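Local structure of dTDP-4-dehydrorhamnose 3,5-epimerase (Sulfolobus tokodaii, 2B9U) at residues 58-63 with 148-153; 71-74 with 79-82; 99-104 with 121-126. The protein probably catalyses the 3,5-epimerisation of dTDP-4-dehydro-6-deoxy-D-glucose to dTDP-4-dehydro-L-rhamnose, a step in dTDP-L-rhamnose biosynthesis. All blocks are in the same frame, centred on the assembly; numbering follows the deposited sequence.

Contact 1 (58-63 with 148-153)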
# COMPACT_ATOMS: atom_id res chain seq x y z
N ARG A 58 -12.35 -12.74 -7.39
CA ARG A 58 -11.86 -11.84 -8.41
C ARG A 58 -10.74 -12.57 -9.13
O ARG A 58 -9.84 -13.09 -8.48
CB ARG A 58 -11.30 -10.55 -7.80
CG ARG A 58 -12.32 -9.69 -7.07
CD ARG A 58 -11.67 -8.49 -6.40
NE ARG A 58 -12.57 -7.82 -5.47
CZ ARG A 58 -13.27 -6.72 -5.74
NH1 ARG A 58 -13.18 -6.14 -6.93
NH2 ARG A 58 -14.05 -6.20 -4.81
N GLY A 59 -10.80 -12.62 -10.46
CA GLY A 59 -9.75 -13.25 -11.26
C GLY A 59 -10.29 -14.04 -12.45
O GLY A 59 -11.50 -14.07 -12.67
N LEU A 60 -9.42 -14.71 -13.20
CA LEU A 60 -7.98 -14.71 -12.96
C LEU A 60 -7.33 -13.81 -14.02
O LEU A 60 -7.33 -14.13 -15.21
CB LEU A 60 -7.43 -16.15 -13.02
CG LEU A 60 -8.19 -17.26 -12.28
CD1 LEU A 60 -7.59 -18.66 -12.51
CD2 LEU A 60 -8.27 -16.98 -10.80
N HIS A 61 -6.81 -12.67 -13.58
CA HIS A 61 -6.43 -11.59 -14.48
C HIS A 61 -4.95 -11.51 -14.79
O HIS A 61 -4.10 -11.80 -13.94
CB HIS A 61 -6.85 -10.24 -13.91
CG HIS A 61 -8.29 -10.15 -13.55
ND1 HIS A 61 -8.72 -9.60 -12.36
CD2 HIS A 61 -9.40 -10.54 -14.21
CE1 HIS A 61 -10.04 -9.65 -12.32
NE2 HIS A 61 -10.48 -10.21 -13.43
N TYR A 62 -4.65 -11.09 -16.02
CA TYR A 62 -3.30 -10.75 -16.47
C TYR A 62 -3.37 -9.73 -17.62
O TYR A 62 -4.38 -9.64 -18.31
CB TYR A 62 -2.51 -12.01 -16.90
CG TYR A 62 -3.23 -12.89 -17.90
CD1 TYR A 62 -4.27 -13.73 -17.51
CD2 TYR A 62 -2.87 -12.88 -19.25
CE1 TYR A 62 -4.94 -14.53 -18.42
CE2 TYR A 62 -3.54 -13.69 -20.18
CZ TYR A 62 -4.57 -14.51 -19.73
OH TYR A 62 -5.25 -15.31 -20.62
N GLN A 63 -2.31 -8.96 -17.79
CA GLN A 63 -2.16 -8.11 -18.97
C GLN A 63 -1.14 -8.74 -19.91
O GLN A 63 -0.07 -9.16 -19.48
CB GLN A 63 -1.77 -6.68 -18.58
CG GLN A 63 -2.97 -5.72 -18.52
CD GLN A 63 -2.67 -4.35 -17.92
OE1 GLN A 63 -3.59 -3.70 -17.40
NE2 GLN A 63 -1.41 -3.91 -17.97
N SER A 148 -13.31 -20.76 -12.52
CA SER A 148 -13.72 -22.17 -12.39
C SER A 148 -12.56 -23.15 -12.60
O SER A 148 -12.71 -24.35 -12.37
CB SER A 148 -14.83 -22.50 -13.38
OG SER A 148 -14.40 -22.39 -14.73
N TYR A 149 -11.42 -22.63 -13.04
CA TYR A 149 -10.20 -23.41 -13.17
C TYR A 149 -9.75 -23.92 -11.81
O TYR A 149 -9.06 -24.93 -11.72
CB TYR A 149 -9.11 -22.56 -13.80
CG TYR A 149 -7.90 -23.35 -14.21
CD1 TYR A 149 -7.93 -24.20 -15.32
CD2 TYR A 149 -6.71 -23.26 -13.48
CE1 TYR A 149 -6.82 -24.94 -15.68
CE2 TYR A 149 -5.59 -23.99 -13.84
CZ TYR A 149 -5.66 -24.82 -14.94
OH TYR A 149 -4.55 -25.53 -15.30
N ILE A 150 -10.18 -23.23 -10.77
CA ILE A 150 -9.74 -23.44 -9.41
C ILE A 150 -10.90 -23.92 -8.58
O ILE A 150 -12.05 -23.52 -8.81
CB ILE A 150 -9.17 -22.10 -8.81
CG1 ILE A 150 -7.93 -21.63 -9.60
CG2 ILE A 150 -8.90 -22.21 -7.32
CD1 ILE A 150 -6.70 -22.56 -9.51
N ASP A 151 -10.60 -24.77 -7.60
CA ASP A 151 -11.59 -25.24 -6.65
C ASP A 151 -11.49 -24.33 -5.42
O ASP A 151 -10.52 -24.39 -4.66
CB ASP A 151 -11.30 -26.72 -6.32
CG ASP A 151 -12.35 -27.35 -5.41
OD1 ASP A 151 -13.47 -26.83 -5.30
OD2 ASP A 151 -12.04 -28.39 -4.81
N TRP A 152 -12.47 -23.45 -5.26
CA TRP A 152 -12.52 -22.44 -4.21
C TRP A 152 -13.29 -22.99 -3.01
O TRP A 152 -14.24 -23.75 -3.20
CB TRP A 152 -13.22 -21.18 -4.73
CG TRP A 152 -12.54 -20.54 -5.94
CD1 TRP A 152 -12.97 -20.57 -7.24
CD2 TRP A 152 -11.32 -19.80 -5.94
NE1 TRP A 152 -12.09 -19.90 -8.04
CE2 TRP A 152 -11.07 -19.40 -7.27
CE3 TRP A 152 -10.41 -19.42 -4.94
CZ2 TRP A 152 -9.95 -18.64 -7.63
CZ3 TRP A 152 -9.30 -18.67 -5.30
CH2 TRP A 152 -9.07 -18.29 -6.64
N PRO A 153 -12.88 -22.63 -1.78
CA PRO A 153 -13.52 -23.22 -0.58
C PRO A 153 -14.93 -22.71 -0.22
O PRO A 153 -15.72 -23.46 0.35
CB PRO A 153 -12.52 -22.93 0.55
CG PRO A 153 -11.77 -21.72 0.09
CD PRO A 153 -11.79 -21.69 -1.42
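L60 reaches from strand 57-63 into the loop 148-153 and meets Y149, I150 and W152 there. No hydrogen bond joins the two segments, and L60 supplies 64 of the 125 Å² that they bury. The strand belongs to the five-stranded sheet of the flattened, jelly-roll-like barrel of this cupin-clan enzyme, and the loop follows the neighbouring strand 142-144.

Traced outward, the leucine leaves the strand with CB directed at the loop. CG stands anti to the carbonyl carbon (chi1 -45°), and from this fork the two methyls part. CD1 continues the extended line away from CA and comes 4.2 Å from I150 CG1; its approach to Y149 is looser, 4.4 Å to CB. CD2 takes the other branch and lies 4.0 Å from W152 CZ2, in the plane of the indole and at its edge. The face of that indole is used differently: I150 CG2 sits 3.5 Å above the W152 ring plane, over its centre. The two branches of I150 thus divide the work, CG1 facing the leucine and CG2 covering the tryptophan.

Behind the leucine, G59 has phi 141°, where a CB would jam against the preceding carbonyl oxygen and also clash with L60 CD2. A cis peptide links G59 to L60.

The polar ends turn to other partners: W152 NE1 bonds Y147 O, and Y149 OH bonds G95 O. V83 and V85 of strand 79-86 add to the apolar surroundings, V83 touching I150 and W152, V85 touching L60. Across the segments, therefore, the loop meets the strand through carbon-carbon contacts of 4.0 Å or more, an association that rests on shape and exclusion of water rather than on directional bonds.

Contact 2 (71-74 with 79-82)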
# COMPACT_ATOMS: atom_id res chain seq x y z
N LYS A 71 3.03 -8.48 -9.80
CA LYS A 71 2.09 -8.12 -8.72
C LYS A 71 2.60 -8.61 -7.36
O LYS A 71 3.01 -9.78 -7.22
CB LYS A 71 0.70 -8.71 -8.99
CG LYS A 71 0.02 -8.16 -10.27
CD LYS A 71 -1.30 -8.84 -10.53
CE LYS A 71 -1.74 -8.62 -11.98
NZ LYS A 71 -2.87 -9.54 -12.37
N ILE A 72 2.59 -7.71 -6.38
CA ILE A 72 2.82 -8.06 -4.98
C ILE A 72 1.49 -7.87 -4.27
O ILE A 72 0.95 -6.76 -4.23
CB ILE A 72 3.90 -7.17 -4.30
CG1 ILE A 72 5.14 -7.04 -5.19
CG2 ILE A 72 4.25 -7.73 -2.93
CD1 ILE A 72 6.11 -5.95 -4.71
N ILE A 73 0.96 -8.97 -3.75
CA ILE A 73 -0.36 -8.99 -3.14
C ILE A 73 -0.21 -8.99 -1.62
O ILE A 73 0.53 -9.80 -1.06
CB ILE A 73 -1.16 -10.26 -3.58
CG1 ILE A 73 -1.19 -10.39 -5.11
CG2 ILE A 73 -2.55 -10.28 -2.93
CD1 ILE A 73 -1.78 -9.17 -5.93
N PHE A 74 -0.95 -8.10 -0.97
CA PHE A 74 -0.82 -7.87 0.47
C PHE A 74 -2.24 -7.69 1.04
O PHE A 74 -3.10 -7.06 0.41
CB PHE A 74 0.12 -6.67 0.71
CG PHE A 74 0.22 -6.22 2.16
CD1 PHE A 74 0.67 -7.08 3.15
CD2 PHE A 74 -0.13 -4.91 2.51
CE1 PHE A 74 0.77 -6.66 4.48
CE2 PHE A 74 -0.03 -4.48 3.83
CZ PHE A 74 0.41 -5.36 4.83
N ARG A 79 -8.76 -12.18 5.14
CA ARG A 79 -8.14 -13.46 4.80
C ARG A 79 -8.54 -13.76 3.37
O ARG A 79 -9.74 -13.74 3.04
CB ARG A 79 -8.72 -14.60 5.65
CG ARG A 79 -8.37 -14.65 7.12
CD ARG A 79 -9.04 -15.88 7.77
NE ARG A 79 -8.57 -17.17 7.23
CZ ARG A 79 -9.30 -18.28 7.11
NH1 ARG A 79 -10.59 -18.30 7.44
NH2 ARG A 79 -8.74 -19.38 6.61
N ILE A 80 -7.56 -14.03 2.51
CA ILE A 80 -7.87 -14.46 1.15
C ILE A 80 -7.13 -15.76 0.81
O ILE A 80 -6.08 -16.05 1.38
CB ILE A 80 -7.53 -13.36 0.09
CG1 ILE A 80 -6.01 -13.22 -0.10
CG2 ILE A 80 -8.21 -12.04 0.44
CD1 ILE A 80 -5.60 -12.38 -1.33
N LEU A 81 -7.69 -16.54 -0.11
CA LEU A 81 -6.95 -17.62 -0.73
C LEU A 81 -6.50 -17.07 -2.06
O LEU A 81 -7.31 -16.89 -2.96
CB LEU A 81 -7.80 -18.88 -0.94
CG LEU A 81 -7.10 -20.06 -1.66
CD1 LEU A 81 -5.87 -20.55 -0.87
CD2 LEU A 81 -8.08 -21.20 -1.94
N ASP A 82 -5.21 -16.81 -2.17
CA ASP A 82 -4.64 -16.18 -3.34
C ASP A 82 -4.04 -17.21 -4.28
O ASP A 82 -3.41 -18.17 -3.84
CB ASP A 82 -3.56 -15.21 -2.90
CG ASP A 82 -3.29 -14.18 -3.93
OD1 ASP A 82 -4.24 -13.47 -4.29
OD2 ASP A 82 -2.14 -14.11 -4.39
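The carboxylate of D82 is the flat group of this contact, and I73 covers one of its faces, CG2 standing above the carboxylate plane. This is the interior of a jelly-roll barrel of the cupin type: strand 70-75 lies in one sheet, strand 79-86 in the other, and the two meet through side chains alone.

The isoleucine spans the carboxylate. Its CG2 is 3.9 Å from D82 OD1, while CG1 lies equally far from D82 OD2, so both oxygens face hydrocarbon on this side. I80 CD1 approaches the same face and comes 3.4 Å from D82 OD1. The polar need of OD1 is met by a hydrogen bond to H118 NE2, from strand 116-122. L102 of strand 97-103 touches I73, I80 and D82 and helps to enclose the group.

The second pairing across the segments is purely apolar. I80 has CG1 between its backbone N and carbonyl carbon (chi1 73°), with the chain extended beyond it, which carries the terminal methyl in toward the opposing strand. There the two isoleucines meet at about a right angle, with I80 CD1 4.0 Å from I73 CG2.

Contact 3 (99-104 with 121-126)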
# COMPACT_ATOMS: atom_id res chain seq x y z
N LYS A 99 -1.07 -21.70 -4.72
CA LYS A 99 -2.08 -21.23 -3.78
C LYS A 99 -1.37 -20.80 -2.51
O LYS A 99 -0.39 -21.43 -2.09
CB LYS A 99 -3.08 -22.34 -3.45
CG LYS A 99 -3.98 -22.75 -4.58
CD LYS A 99 -5.11 -23.61 -4.06
CE LYS A 99 -6.04 -24.05 -5.15
NZ LYS A 99 -7.14 -24.92 -4.60
N ALA A 100 -1.85 -19.72 -1.91
CA ALA A 100 -1.34 -19.22 -0.64
C ALA A 100 -2.41 -18.39 0.07
O ALA A 100 -3.07 -17.54 -0.57
CB ALA A 100 -0.08 -18.36 -0.84
N GLU A 101 -2.59 -18.65 1.36
CA GLU A 101 -3.42 -17.83 2.22
C GLU A 101 -2.66 -16.61 2.70
O GLU A 101 -1.64 -16.71 3.41
CB GLU A 101 -3.98 -18.60 3.42
CG GLU A 101 -5.15 -17.84 4.08
CD GLU A 101 -5.81 -18.60 5.21
OE1 GLU A 101 -5.87 -19.86 5.17
OE2 GLU A 101 -6.29 -17.93 6.15
N LEU A 102 -3.15 -15.45 2.28
CA LEU A 102 -2.61 -14.17 2.74
C LEU A 102 -3.69 -13.56 3.60
O LEU A 102 -4.87 -13.62 3.27
CB LEU A 102 -2.25 -13.27 1.55
CG LEU A 102 -1.37 -13.91 0.47
CD1 LEU A 102 -1.22 -13.01 -0.75
CD2 LEU A 102 0.04 -14.32 1.02
N ASN A 103 -3.29 -13.01 4.74
CA ASN A 103 -4.25 -12.54 5.73
C ASN A 103 -3.62 -11.49 6.63
O ASN A 103 -2.40 -11.26 6.57
CB ASN A 103 -4.88 -13.72 6.52
CG ASN A 103 -3.85 -14.59 7.24
OD1 ASN A 103 -2.94 -14.09 7.89
ND2 ASN A 103 -4.03 -15.90 7.16
N GLU A 104 -4.44 -10.85 7.46
CA GLU A 104 -3.96 -9.84 8.39
C GLU A 104 -3.20 -10.44 9.58
O GLU A 104 -2.49 -9.72 10.28
CB GLU A 104 -5.11 -8.97 8.89
CG GLU A 104 -6.16 -9.70 9.74
CD GLU A 104 -7.26 -8.75 10.19
OE1 GLU A 104 -8.41 -8.90 9.70
OE2 GLU A 104 -6.98 -7.84 11.01
N GLN A 121 -10.13 -15.79 -3.65
CA GLN A 121 -11.41 -15.71 -2.95
C GLN A 121 -11.23 -15.09 -1.56
O GLN A 121 -10.32 -15.47 -0.80
CB GLN A 121 -12.10 -17.06 -2.86
CG GLN A 121 -13.50 -16.96 -2.23
CD GLN A 121 -14.29 -18.25 -2.32
OE1 GLN A 121 -13.79 -19.33 -1.99
NE2 GLN A 121 -15.53 -18.14 -2.75
N ALA A 122 -12.09 -14.13 -1.24
CA ALA A 122 -12.13 -13.57 0.12
C ALA A 122 -12.73 -14.61 1.07
O ALA A 122 -13.86 -15.08 0.86
CB ALA A 122 -12.90 -12.25 0.14
N LEU A 123 -11.96 -14.98 2.10
CA LEU A 123 -12.36 -15.97 3.09
C LEU A 123 -13.17 -15.28 4.21
O LEU A 123 -14.00 -15.89 4.87
CB LEU A 123 -11.12 -16.71 3.64
CG LEU A 123 -10.26 -17.43 2.59
CD1 LEU A 123 -9.07 -18.13 3.22
CD2 LEU A 123 -11.05 -18.44 1.74
N GLU A 124 -12.87 -14.00 4.38
CA GLU A 124 -13.55 -13.08 5.26
C GLU A 124 -13.67 -11.83 4.40
O GLU A 124 -13.05 -11.76 3.33
CB GLU A 124 -12.65 -12.72 6.46
CG GLU A 124 -12.42 -13.79 7.50
CD GLU A 124 -11.47 -13.34 8.62
OE1 GLU A 124 -11.28 -12.11 8.84
OE2 GLU A 124 -10.90 -14.23 9.29
N ASP A 125 -14.41 -10.85 4.89
CA ASP A 125 -14.38 -9.49 4.34
C ASP A 125 -12.93 -9.05 4.38
O ASP A 125 -12.32 -9.08 5.46
CB ASP A 125 -15.22 -8.53 5.20
CG ASP A 125 -16.71 -8.62 4.92
OD1 ASP A 125 -17.16 -9.55 4.21
OD2 ASP A 125 -17.44 -7.73 5.42
N SER A 126 -12.38 -8.67 3.23
CA SER A 126 -10.94 -8.43 3.08
C SER A 126 -10.56 -7.19 2.27
O SER A 126 -11.18 -6.87 1.25
CB SER A 126 -10.26 -9.62 2.38
OG SER A 126 -10.40 -10.80 3.13
O HOH W 1 -8.93 -11.67 10.18
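E101 and L123 make the van der Waals part of this surface contact, a methyl set against a carboxylate, at the margin of the five-stranded sheet of the jelly-roll barrel. Strand 79-86 runs between strands 97-103 and 116-122, and both side chains reach across it. L123 CD1 rests against the end of the glutamate, 3.8 Å from E101 CD, with CG, 4.0 Å away, as the aliphatic share. The glutamate gets there with CG anti to its N (chi1 -164°) and an extended chain beyond.

Charge pairing and hydrogen bonding hold E101 in place. Its OE2 forms a salt bridge with R79 NE and accepts N103 ND2 at 3.2 Å, a bond that arrives from above the carboxylate plane, 47° out of it, though within the amide plane of N103. With an alanine here, R79 NE would probably lose its salt-bridge partner, N103 ND2 its acceptor, and L123 CD1 the carboxylate end it rests against.

Like charges meet further along, where E104 and E124 bring their OE1 atoms to 4.4 Å. E104 OE1 also accepts G78 N, and a single water probably eases the approach by donating to both carboxylates, 2.9 Å from E104 OE1 and 2.7 Å from E124 OE1.

Strand 79-86 ties the three together. Contacts 2 and 3 are the nearest pair, their centres about 7 Å apart, and R79 joins them twice: its NE lies 2.6 Å from E101 OE2, and its O is 2.7 Å from L123 N, a probable hydrogen bond. Contact 1, centred about 12 Å from contact 2 and about 14 Å from contact 3, reaches both through its loop; W152 CZ3 is 3.6 Å from L81 O, and P153 CG is 3.7 Å from L123 CD2. Because D82 and V83 are consecutive in an extended strand, contacts 1 and 2 use opposite faces of it. All three lie away from Y137, predicted to stack on the substrate's thymidine ring.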